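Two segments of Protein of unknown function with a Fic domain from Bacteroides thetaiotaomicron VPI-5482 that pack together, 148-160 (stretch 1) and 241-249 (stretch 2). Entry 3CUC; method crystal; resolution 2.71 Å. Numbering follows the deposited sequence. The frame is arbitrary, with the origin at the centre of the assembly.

Stretch 1 148-160: FSYASPEETPAFM
Stretch 2 (241-249) GLTPSDGAN

This is a small, mostly apolar contact in which Pro-244 and Ala-248 of a short helix pack against a loop and the Phe-159 ring, with no hydrogen bond across the stretches among the modelled atoms. About 272 Å² is buried, both sides summed.

Stretch 1 runs extended from Phe-148 to Ser-152, takes helical phi/psi from Pro-153, and is helical through Met-160, a selenomethionine. Stretch 2 is helical from Pro-244 to Ala-248. The two helices run nearly parallel, at 18°, with axes 11.6 Å apart at closest approach. The CA atoms of Ala-151 and Pro-244 lie 5.1 Å apart, those of Phe-159 and Ala-248 7.1 Å.

Pro-244 points toward stretch 1 and is the most covered residue. Its CB lies 3.8 Å from Ser-149 O, 3.7 Å from Tyr-150 O and 3.8 Å from Ala-151 N. Its CG is 3.7 Å from Glu-155 OE2. Proline suits the first turn of a helix, where its missing N-H costs no bond.

Phe-159 (chi1 m, -84°; chi2 29°) starts sideways, but its ring reaches stretch 2. Pro-244 O meets the ring edge, 3.5 Å from Phe-159 CE2. Phe-159 CD2 lies 3.8 Å from Ala-248 CB, a small methyl directed toward stretch 1. Phe-159 CZ is 4.1 Å from Ser-245 CA.

Local bonds shape both sides. Ser-152 N donates to Glu-155 OE2 (2.9 Å), with Glu-155 at chi1 p and chi2 t. Thr-156 OG1 (chi1 m) donates to Ser-152 O at 2.8 Å. Thr-243, chi1 p, points away from stretch 1 and caps the second helix: Asp-246 N donates to Thr-243 OG1 at 3.1 Å. Gly-241 has positive phi (129/140), and an ideal CB there would clash with Asp-246 OD2.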

# COMPACT_ATOMS: atom_id res chain seq x y z
N PHE A 148 -20.56 -6.21 -4.07
CA PHE A 148 -19.12 -6.50 -4.12
C PHE A 148 -18.82 -7.78 -3.31
O PHE A 148 -18.90 -7.77 -2.07
CB PHE A 148 -18.32 -5.32 -3.55
CG PHE A 148 -17.55 -4.55 -4.58
CD1 PHE A 148 -18.19 -3.69 -5.47
CD2 PHE A 148 -16.17 -4.68 -4.67
CE1 PHE A 148 -17.47 -2.98 -6.43
CE2 PHE A 148 -15.44 -3.98 -5.63
CZ PHE A 148 -16.10 -3.13 -6.51
N SER A 149 -18.48 -8.87 -4.00
CA SER A 149 -18.27 -10.17 -3.36
C SER A 149 -16.78 -10.48 -3.14
O SER A 149 -16.08 -10.85 -4.09
CB SER A 149 -18.91 -11.28 -4.20
N TYR A 150 -16.31 -10.37 -1.89
CA TYR A 150 -14.92 -10.71 -1.57
C TYR A 150 -14.87 -12.19 -1.18
O TYR A 150 -15.90 -12.86 -1.17
CB TYR A 150 -14.35 -9.85 -0.43
CG TYR A 150 -14.49 -8.36 -0.65
CD1 TYR A 150 -13.74 -7.70 -1.62
CD2 TYR A 150 -15.34 -7.60 0.14
CE1 TYR A 150 -13.86 -6.33 -1.81
CE2 TYR A 150 -15.47 -6.23 -0.04
CZ TYR A 150 -14.72 -5.60 -1.01
OH TYR A 150 -14.85 -4.25 -1.19
N ALA A 151 -13.68 -12.70 -0.87
CA ALA A 151 -13.53 -14.10 -0.49
C ALA A 151 -14.45 -14.44 0.68
O ALA A 151 -14.63 -13.63 1.60
CB ALA A 151 -12.08 -14.42 -0.14
N SER A 152 -15.04 -15.63 0.63
CA SER A 152 -15.88 -16.09 1.73
C SER A 152 -14.96 -16.41 2.90
O SER A 152 -13.80 -16.75 2.70
CB SER A 152 -16.69 -17.32 1.33
OG SER A 152 -15.84 -18.43 1.05
N PRO A 153 -15.48 -16.31 4.14
CA PRO A 153 -14.68 -16.66 5.30
C PRO A 153 -14.05 -18.06 5.20
O PRO A 153 -12.95 -18.27 5.70
CB PRO A 153 -15.68 -16.61 6.45
CG PRO A 153 -16.71 -15.63 6.00
CD PRO A 153 -16.83 -15.85 4.52
N GLU A 154 -14.74 -18.98 4.54
CA GLU A 154 -14.28 -20.37 4.42
C GLU A 154 -13.07 -20.49 3.49
O GLU A 154 -12.08 -21.13 3.84
CB GLU A 154 -15.42 -21.27 3.90
CG GLU A 154 -16.65 -21.36 4.82
CD GLU A 154 -17.60 -20.16 4.71
OE1 GLU A 154 -17.73 -19.59 3.61
OE2 GLU A 154 -18.22 -19.80 5.73
N GLU A 155 -13.14 -19.86 2.32
CA GLU A 155 -12.09 -20.01 1.31
C GLU A 155 -10.90 -19.05 1.49
O GLU A 155 -9.88 -19.20 0.83
CB GLU A 155 -12.69 -19.86 -0.10
CG GLU A 155 -13.04 -18.44 -0.50
CD GLU A 155 -14.05 -18.38 -1.63
OE1 GLU A 155 -14.13 -19.34 -2.42
OE2 GLU A 155 -14.78 -17.36 -1.72
N THR A 156 -11.04 -18.07 2.39
CA THR A 156 -10.02 -17.04 2.61
C THR A 156 -8.62 -17.60 2.92
O THR A 156 -7.67 -17.25 2.24
CB THR A 156 -10.44 -16.02 3.69
OG1 THR A 156 -11.53 -15.22 3.19
CG2 THR A 156 -9.28 -15.10 4.07
N PRO A 157 -8.50 -18.46 3.95
CA PRO A 157 -7.17 -19.01 4.26
C PRO A 157 -6.49 -19.75 3.09
O PRO A 157 -5.28 -19.64 2.93
CB PRO A 157 -7.43 -19.98 5.42
CG PRO A 157 -8.89 -20.15 5.50
CD PRO A 157 -9.52 -18.95 4.89
N ALA A 158 -7.28 -20.48 2.31
CA ALA A 158 -6.77 -21.14 1.11
C ALA A 158 -6.32 -20.12 0.06
O ALA A 158 -5.24 -20.24 -0.52
CB ALA A 158 -7.83 -22.07 0.52
N PHE A 159 -7.15 -19.10 -0.16
CA PHE A 159 -6.83 -18.00 -1.09
C PHE A 159 -5.56 -17.25 -0.69
O PHE A 159 -4.75 -16.89 -1.56
CB PHE A 159 -8.00 -17.01 -1.14
CG PHE A 159 -9.10 -17.40 -2.09
CD1 PHE A 159 -9.38 -18.74 -2.38
CD2 PHE A 159 -9.89 -16.42 -2.68
CE1 PHE A 159 -10.39 -19.08 -3.25
CE2 PHE A 159 -10.91 -16.76 -3.55
CZ PHE A 159 -11.16 -18.09 -3.84
N MSE A 160 -5.39 -17.01 0.61
CA MSE A 160 -4.22 -16.30 1.13
C MSE A 160 -2.95 -17.12 1.00
O MSE A 160 -1.91 -16.59 0.59
CB MSE A 160 -4.44 -15.88 2.58
CG MSE A 160 -5.44 -14.76 2.75
SE MSE A 160 -4.85 -13.16 1.88
CE MSE A 160 -3.43 -12.60 3.12
N GLY A 241 -13.48 -10.62 -13.71
CA GLY A 241 -14.64 -11.46 -13.40
C GLY A 241 -15.13 -11.14 -12.00
O GLY A 241 -14.32 -10.94 -11.09
N LEU A 242 -16.45 -11.09 -11.81
CA LEU A 242 -17.04 -10.53 -10.58
C LEU A 242 -17.01 -11.47 -9.35
O LEU A 242 -17.32 -11.03 -8.24
CB LEU A 242 -18.48 -10.06 -10.86
CG LEU A 242 -18.59 -8.85 -11.80
CD1 LEU A 242 -20.00 -8.73 -12.39
CD2 LEU A 242 -18.18 -7.57 -11.07
N THR A 243 -16.64 -12.74 -9.56
CA THR A 243 -16.58 -13.71 -8.46
C THR A 243 -15.29 -13.52 -7.66
O THR A 243 -14.30 -13.02 -8.20
CB THR A 243 -16.62 -15.20 -8.95
OG1 THR A 243 -15.31 -15.64 -9.32
CG2 THR A 243 -17.59 -15.38 -10.13
N PRO A 244 -15.29 -13.92 -6.38
CA PRO A 244 -14.06 -13.83 -5.58
C PRO A 244 -12.89 -14.64 -6.13
O PRO A 244 -11.74 -14.28 -5.91
CB PRO A 244 -14.49 -14.35 -4.20
CG PRO A 244 -15.75 -15.11 -4.43
CD PRO A 244 -16.42 -14.45 -5.59
N SER A 245 -13.18 -15.73 -6.84
CA SER A 245 -12.13 -16.53 -7.48
C SER A 245 -11.46 -15.76 -8.61
O SER A 245 -10.23 -15.77 -8.74
CB SER A 245 -12.70 -17.84 -8.02
OG SER A 245 -11.69 -18.59 -8.67
N ASP A 246 -12.27 -15.10 -9.43
CA ASP A 246 -11.78 -14.33 -10.57
C ASP A 246 -10.82 -13.21 -10.15
O ASP A 246 -9.82 -12.97 -10.84
CB ASP A 246 -12.96 -13.74 -11.35
CG ASP A 246 -13.91 -14.81 -11.91
OD1 ASP A 246 -13.44 -15.92 -12.21
OD2 ASP A 246 -15.13 -14.53 -12.03
N GLY A 247 -11.12 -12.54 -9.04
CA GLY A 247 -10.26 -11.49 -8.47
C GLY A 247 -8.94 -12.05 -8.00
O GLY A 247 -7.88 -11.53 -8.34
N ALA A 248 -9.00 -13.13 -7.22
CA ALA A 248 -7.81 -13.81 -6.70
C ALA A 248 -6.86 -14.30 -7.81
O ALA A 248 -5.65 -14.40 -7.59
CB ALA A 248 -8.21 -14.97 -5.80
N ASN A 249 -7.42 -14.59 -8.98
CA ASN A 249 -6.63 -15.07 -10.12
C ASN A 249 -6.50 -14.07 -11.27
O ASN A 249 -6.16 -14.45 -12.39
CB ASN A 249 -7.24 -16.37 -10.64
CG ASN A 249 -7.34 -17.43 -9.56
OD1 ASN A 249 -6.36 -18.08 -9.22
ND2 ASN A 249 -8.54 -17.61 -9.02